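Local coordinates for CELL division protein FTSZ (Haloferax volcanii, PDB 4B45) that takes part in the control of archaeal cell shape as a tubulin-like cytoskeletal protein that binds GTP and has GTPase activity, at residues Gly13-Ala18 against Phe98-Leu103; Ala34-Thr39 against Gln45-Glu50. All coordinates share one frame; numbering follows the deposited sequence.

Contact 1: Gly13-Ala18 against Phe98-Leu103; sequences GKLASA and FVVAGL. With GSP (5'-guanosine-diphosphate-monothiophosphate), chain C.
Leu15 and Val100 carry the packing between the helix of Gly13-Ala18 and the strand of Phe98-Leu103, crossing at about a right angle. Leu15 drops CB, CG and CD2 onto a single methyl of the valine, and CD2 comes to 3.7 Å from CG1 of Val100; a chi1 of -179°, which turns CG opposite the leucine's own N, brings the branch there. CB and CG of Leu15 lie hardly farther from that same methyl, at 3.8 Å each. The other branch of Val100 serves the next residue of the helix: CG2 stands 4.3 Å from CB of Ala16, whose small side chain is consistent with the close approach of helix and strand, with 6.4 Å between CA of Ala16 and CA of Val100. Ile186 of helix 175-196 and Leu130 and Ile132 of strand 127-133 continue the apolar layer around Leu15, which also touches the GTP-binding Asn183.

On another side of the helix, Lys14 wraps its chain past O6 of the guanine. The chain bends at chi3, CD passes 3.2 Å from O6 of GSP, and NZ makes a weak hydrogen bond of the same length to O6. Were Lys14 shortened to an alanine, O6 is likely to be left without this weak amine bond and without the methylenes packed beside it. One turn along, Ser17 OG and Ser17 N approach Gly13 O from opposite faces of its carbonyl plane, the hydroxyl at 2.8 Å.

This helix-on-sheet packing belongs to the Rossmann-like GTPase domain of the tubulin/FtsZ family, in which the first helix packs on the central parallel sheet while its N-terminal part contributes to the nucleotide pocket.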
loop_
_atom_site.group_PDB
_atom_site.type_symbol
_atom_site.label_atom_id
_atom_site.label_comp_id
_atom_site.label_asym_id
_atom_site.label_seq_id
_atom_site.Cartn_x
_atom_site.Cartn_y
_atom_site.Cartn_z
ATOM N N GLY A 13 2.458 -12.005 0.378
ATOM C CA GLY A 13 1.672 -12.757 1.337
ATOM C C GLY A 13 1.924 -12.271 2.750
ATOM O O GLY A 13 1.029 -12.274 3.595
ATOM N N LYS A 14 3.161 -11.865 3.012
ATOM C CA LYS A 14 3.523 -11.337 4.320
ATOM C C LYS A 14 2.855 -9.979 4.591
ATOM O O LYS A 14 2.313 -9.742 5.671
ATOM C CB LYS A 14 5.041 -11.224 4.453
ATOM C CG LYS A 14 5.725 -12.517 4.886
ATOM C CD LYS A 14 7.071 -12.211 5.560
ATOM C CE LYS A 14 8.263 -12.704 4.725
ATOM N NZ LYS A 14 9.585 -12.128 5.167
ATOM N N LEU A 15 2.895 -9.088 3.610
ATOM C CA LEU A 15 2.269 -7.781 3.768
ATOM C C LEU A 15 0.749 -7.922 3.819
ATOM O O LEU A 15 0.094 -7.290 4.642
ATOM C CB LEU A 15 2.707 -6.824 2.653
ATOM C CG LEU A 15 2.151 -5.393 2.685
ATOM C CD1 LEU A 15 2.380 -4.765 4.046
ATOM C CD2 LEU A 15 2.792 -4.555 1.589
ATOM N N ALA A 16 0.188 -8.761 2.953
ATOM C CA ALA A 16 -1.255 -9.021 2.992
ATOM C C ALA A 16 -1.725 -9.580 4.339
ATOM O O ALA A 16 -2.797 -9.226 4.819
ATOM C CB ALA A 16 -1.679 -9.941 1.855
ATOM N N SER A 17 -0.923 -10.443 4.950
ATOM C CA SER A 17 -1.230 -10.949 6.291
ATOM C C SER A 17 -1.197 -9.853 7.353
ATOM O O SER A 17 -2.045 -9.826 8.244
ATOM C CB SER A 17 -0.256 -12.059 6.697
ATOM O OG SER A 17 -0.406 -13.199 5.867
ATOM N N ALA A 18 -0.201 -8.972 7.275
ATOM C CA ALA A 18 -0.050 -7.909 8.266
ATOM C C ALA A 18 -1.239 -6.942 8.206
ATOM O O ALA A 18 -1.796 -6.565 9.231
ATOM C CB ALA A 18 1.252 -7.170 8.051
ATOM N N PHE A 98 -7.025 -5.249 -3.793
ATOM C CA PHE A 98 -5.589 -4.965 -3.767
ATOM C C PHE A 98 -4.775 -6.211 -4.119
ATOM O O PHE A 98 -4.886 -7.228 -3.441
ATOM C CB PHE A 98 -5.160 -4.478 -2.382
ATOM C CG PHE A 98 -5.366 -2.996 -2.154
ATOM C CD1 PHE A 98 -4.388 -2.088 -2.517
ATOM C CD2 PHE A 98 -6.528 -2.525 -1.557
ATOM C CE1 PHE A 98 -4.561 -0.727 -2.292
ATOM C CE2 PHE A 98 -6.712 -1.174 -1.331
ATOM C CZ PHE A 98 -5.718 -0.274 -1.699
ATOM N N VAL A 99 -3.989 -6.144 -5.194
ATOM C CA VAL A 99 -3.008 -7.190 -5.459
ATOM C C VAL A 99 -1.699 -6.764 -4.792
ATOM O O VAL A 99 -1.082 -5.785 -5.204
ATOM C CB VAL A 99 -2.785 -7.446 -6.976
ATOM C CG1 VAL A 99 -1.575 -8.357 -7.188
ATOM C CG2 VAL A 99 -4.018 -8.070 -7.616
ATOM N N VAL A 100 -1.288 -7.481 -3.747
ATOM C CA VAL A 100 -0.112 -7.088 -2.961
ATOM C C VAL A 100 1.131 -7.885 -3.387
ATOM O O VAL A 100 1.130 -9.112 -3.334
ATOM C CB VAL A 100 -0.374 -7.303 -1.451
ATOM C CG1 VAL A 100 0.727 -6.712 -0.620
ATOM C CG2 VAL A 100 -1.732 -6.714 -1.056
ATOM N N ALA A 101 2.188 -7.189 -3.803
ATOM C CA ALA A 101 3.381 -7.863 -4.319
ATOM C C ALA A 101 4.703 -7.136 -4.066
ATOM O O ALA A 101 4.774 -5.903 -4.075
ATOM C CB ALA A 101 3.233 -8.122 -5.800
ATOM N N GLY A 102 5.746 -7.925 -3.836
ATOM C CA GLY A 102 7.109 -7.447 -3.929
ATOM C C GLY A 102 7.476 -7.395 -5.397
ATOM O O GLY A 102 7.465 -8.414 -6.080
ATOM N N LEU A 103 7.788 -6.210 -5.904
ATOM C CA LEU A 103 8.043 -6.067 -7.338
ATOM C C LEU A 103 9.397 -6.633 -7.803
ATOM O O LEU A 103 9.594 -6.862 -8.987
ATOM C CB LEU A 103 7.906 -4.601 -7.746
ATOM C CG LEU A 103 6.544 -3.958 -7.478
ATOM C CD1 LEU A 103 6.584 -2.473 -7.804
ATOM C CD2 LEU A 103 5.439 -4.649 -8.264
HETATM P PG GSP C . 11.515 -15.363 -5.551
HETATM O O3B GSP C . 9.952 -15.015 -5.650
HETATM S S1G GSP C . 12.803 -13.744 -5.568
HETATM O O2G GSP C . 11.792 -16.209 -4.274
HETATM O O3G GSP C . 11.791 -16.106 -6.796
HETATM P PB GSP C . 9.120 -14.013 -4.725
HETATM O O1B GSP C . 8.313 -14.703 -3.653
HETATM O O2B GSP C . 8.147 -13.267 -5.628
HETATM P PA GSP C . 9.704 -12.044 -2.814
HETATM O O1A GSP C . 10.385 -12.440 -1.531
HETATM O O2A GSP C . 8.228 -11.926 -2.538
HETATM O O3A GSP C . 10.074 -12.992 -4.007
HETATM O "O5'" GSP C . 10.137 -10.621 -3.263
HETATM C "C5'" GSP C . 11.411 -10.113 -3.054
HETATM C "C4'" GSP C . 11.398 -8.669 -2.785
HETATM O "O4'" GSP C . 10.495 -8.372 -1.762
HETATM C "C3'" GSP C . 12.709 -8.172 -2.325
HETATM O "O3'" GSP C . 12.783 -6.856 -2.722
HETATM C "C2'" GSP C . 12.638 -8.238 -0.869
HETATM O "O2'" GSP C . 13.441 -7.250 -0.318
HETATM C "C1'" GSP C . 11.246 -7.921 -0.607
HETATM N N9 GSP C . 10.653 -8.556 0.553
HETATM C C8 GSP C . 10.741 -9.846 0.891
HETATM N N7 GSP C . 10.011 -10.061 2.003
HETATM C C5 GSP C . 9.436 -8.877 2.373
HETATM C C6 GSP C . 8.567 -8.513 3.438
HETATM O O6 GSP C . 8.145 -9.432 4.381
HETATM N N1 GSP C . 8.171 -7.221 3.529
HETATM C C2 GSP C . 8.579 -6.309 2.619
HETATM N N2 GSP C . 8.105 -4.928 2.775
HETATM N N3 GSP C . 9.391 -6.609 1.593
HETATM C C4 GSP C . 9.841 -7.912 1.457
#

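Contact 2: Ala34-Thr39 against Gln45-Glu50; sequences AVAVNT and QSLPVE
Ala36 meets the loop of Gln45-Glu50 through both its backbone and its methyl group. Its N donates to O of Glu50 at 2.8 Å. The same carbonyl oxygen also receives a CA-H...O contact from Val35, with CA of Val35 and O of Glu50 3.3 Å apart. Val35 and Glu50 form a parallel bridge, next to which lies the bond from Ala36.

The side chain of Val49 can be traced atom by atom. CB lies 3.6 Å from O of Ala34, against the carbonyl of the strand. From there the branches part: CG1, anti to the carbonyl carbon of Val49 (chi1 -56°), reaches CB of Ala34 at 3.9 Å, whereas CG2, held between the valine's own backbone N and carbonyl carbon, meets both N and CB of Ala36. Val49 thus spans two alanines that flank Val35, and Gln20 of helix 9-26 touches it as well. Leu47 adds a second apolar contact to Ala36, with CD1 3.6 Å from CB of the alanine.

Glu50 behaves differently. Its CB stays by O of Ala34, but a bend at chi2 leads the carboxylate away from the strand, where OE1 makes a long, weak ion pair with Arg89.

The chemistry is therefore divided: the bond from Ala36 N to Glu50 O, with the backbone bonding of Ala36 to Val52, joins the start of strand 50-53 to strand 31-38, methyls of Val49 and Leu47 pack on Ala34 and Ala36 beside it, and the acidic end of Glu50 is kept apart from this apolar packing.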
loop_
_atom_site.group_PDB
_atom_site.type_symbol
_atom_site.label_atom_id
_atom_site.label_comp_id
_atom_site.label_asym_id
_atom_site.label_seq_id
_atom_site.Cartn_x
_atom_site.Cartn_y
_atom_site.Cartn_z
ATOM N N ALA A 34 -8.655 -12.259 2.570
ATOM C CA ALA A 34 -7.244 -12.187 2.196
ATOM C C ALA A 34 -6.801 -13.564 1.728
ATOM O O ALA A 34 -7.109 -14.565 2.368
ATOM C CB ALA A 34 -6.397 -11.748 3.381
ATOM N N VAL A 35 -6.113 -13.611 0.593
ATOM C CA VAL A 35 -5.627 -14.863 0.034
ATOM C C VAL A 35 -4.181 -14.669 -0.394
ATOM O O VAL A 35 -3.840 -13.636 -0.961
ATOM C CB VAL A 35 -6.430 -15.259 -1.215
ATOM C CG1 VAL A 35 -6.010 -16.640 -1.710
ATOM C CG2 VAL A 35 -7.896 -15.251 -0.917
ATOM N N ALA A 36 -3.331 -15.656 -0.143
ATOM C CA ALA A 36 -1.963 -15.578 -0.641
ATOM C C ALA A 36 -1.716 -16.633 -1.706
ATOM O O ALA A 36 -2.082 -17.792 -1.540
ATOM C CB ALA A 36 -0.953 -15.697 0.498
ATOM N N VAL A 37 -1.128 -16.198 -2.815
ATOM C CA VAL A 37 -0.777 -17.073 -3.909
ATOM C C VAL A 37 0.746 -17.125 -4.013
ATOM O O VAL A 37 1.410 -16.098 -3.917
ATOM C CB VAL A 37 -1.342 -16.546 -5.244
ATOM C CG1 VAL A 37 -1.110 -17.565 -6.363
ATOM C CG2 VAL A 37 -2.827 -16.209 -5.107
ATOM N N ASN A 38 1.297 -18.314 -4.213
ATOM C CA ASN A 38 2.748 -18.475 -4.319
ATOM C C ASN A 38 3.098 -19.762 -5.034
ATOM O O ASN A 38 2.220 -20.576 -5.316
ATOM C CB ASN A 38 3.385 -18.494 -2.936
ATOM C CG ASN A 38 4.802 -17.970 -2.943
ATOM O OD1 ASN A 38 5.501 -18.033 -3.954
ATOM N ND2 ASN A 38 5.226 -17.426 -1.812
ATOM N N THR A 39 4.385 -19.940 -5.313
ATOM C CA THR A 39 4.897 -21.126 -5.995
ATOM C C THR A 39 5.892 -21.818 -5.082
ATOM O O THR A 39 6.439 -22.862 -5.424
ATOM C CB THR A 39 5.642 -20.737 -7.285
ATOM O OG1 THR A 39 6.634 -19.739 -6.983
ATOM C CG2 THR A 39 4.668 -20.170 -8.308
ATOM N N GLN A 45 2.806 -22.002 4.055
ATOM C CA GLN A 45 2.451 -22.781 5.236
ATOM C C GLN A 45 2.453 -21.963 6.523
ATOM O O GLN A 45 1.769 -22.313 7.485
ATOM C CB GLN A 45 3.345 -24.019 5.360
ATOM C CG GLN A 45 3.119 -25.019 4.234
ATOM C CD GLN A 45 3.950 -26.278 4.384
ATOM O OE1 GLN A 45 5.146 -26.283 4.088
ATOM N NE2 GLN A 45 3.318 -27.356 4.846
ATOM N N SER A 46 3.196 -20.861 6.529
ATOM C CA SER A 46 3.350 -20.058 7.735
ATOM C C SER A 46 2.269 -18.992 7.876
ATOM O O SER A 46 2.037 -18.470 8.971
ATOM C CB SER A 46 4.730 -19.404 7.747
ATOM O OG SER A 46 4.987 -18.771 6.508
ATOM N N LEU A 47 1.605 -18.675 6.770
ATOM C CA LEU A 47 0.624 -17.596 6.745
ATOM C C LEU A 47 -0.734 -17.990 7.326
ATOM O O LEU A 47 -1.186 -19.121 7.153
ATOM C CB LEU A 47 0.446 -17.080 5.318
ATOM C CG LEU A 47 1.714 -16.568 4.646
ATOM C CD1 LEU A 47 1.420 -16.180 3.216
ATOM C CD2 LEU A 47 2.273 -15.381 5.413
ATOM N N PRO A 48 -1.386 -17.045 8.019
ATOM C CA PRO A 48 -2.693 -17.261 8.649
ATOM C C PRO A 48 -3.867 -16.927 7.725
ATOM O O PRO A 48 -5.002 -16.882 8.184
ATOM C CB PRO A 48 -2.665 -16.275 9.819
ATOM C CG PRO A 48 -1.856 -15.149 9.305
ATOM C CD PRO A 48 -0.802 -15.750 8.413
ATOM N N VAL A 49 -3.592 -16.686 6.448
ATOM C CA VAL A 49 -4.645 -16.415 5.481
ATOM C C VAL A 49 -4.841 -17.640 4.594
ATOM O O VAL A 49 -4.017 -18.564 4.604
ATOM C CB VAL A 49 -4.301 -15.204 4.593
ATOM C CG1 VAL A 49 -4.028 -13.969 5.459
ATOM C CG2 VAL A 49 -3.096 -15.524 3.704
ATOM N N GLU A 50 -5.939 -17.658 3.846
ATOM C CA GLU A 50 -6.156 -18.692 2.842
ATOM C C GLU A 50 -4.997 -18.664 1.854
ATOM O O GLU A 50 -4.545 -17.589 1.449
ATOM C CB GLU A 50 -7.484 -18.462 2.113
ATOM C CG GLU A 50 -7.740 -19.411 0.947
ATOM C CD GLU A 50 -7.876 -20.864 1.385
ATOM O OE1 GLU A 50 -8.403 -21.102 2.495
ATOM O OE2 GLU A 50 -7.465 -21.767 0.618
#

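In the fold
From the N terminus, the chain runs through strand 3-8 into helix 9-26, where the first segment of contact 1 lies, and then into strand 31-38. Contact 2 closes a short loop there, as the chain passes through helix 41-45 and returns to begin strand 50-53 at the sheet edge. Only when strand 96-102 is reached does contact 1 close its much longer loop, inside which contact 2 is nested. The centres lie about 10 Å apart, and the contacts meet mainly at Ser17, whose OG lies 3.5 Å from CD2 of Leu47, with Gly13 O also near Leu47. Helix 9-26 thus joins strand 96-102 through contact 1 and packs through Ser17 against the loop leading into strand 50-53.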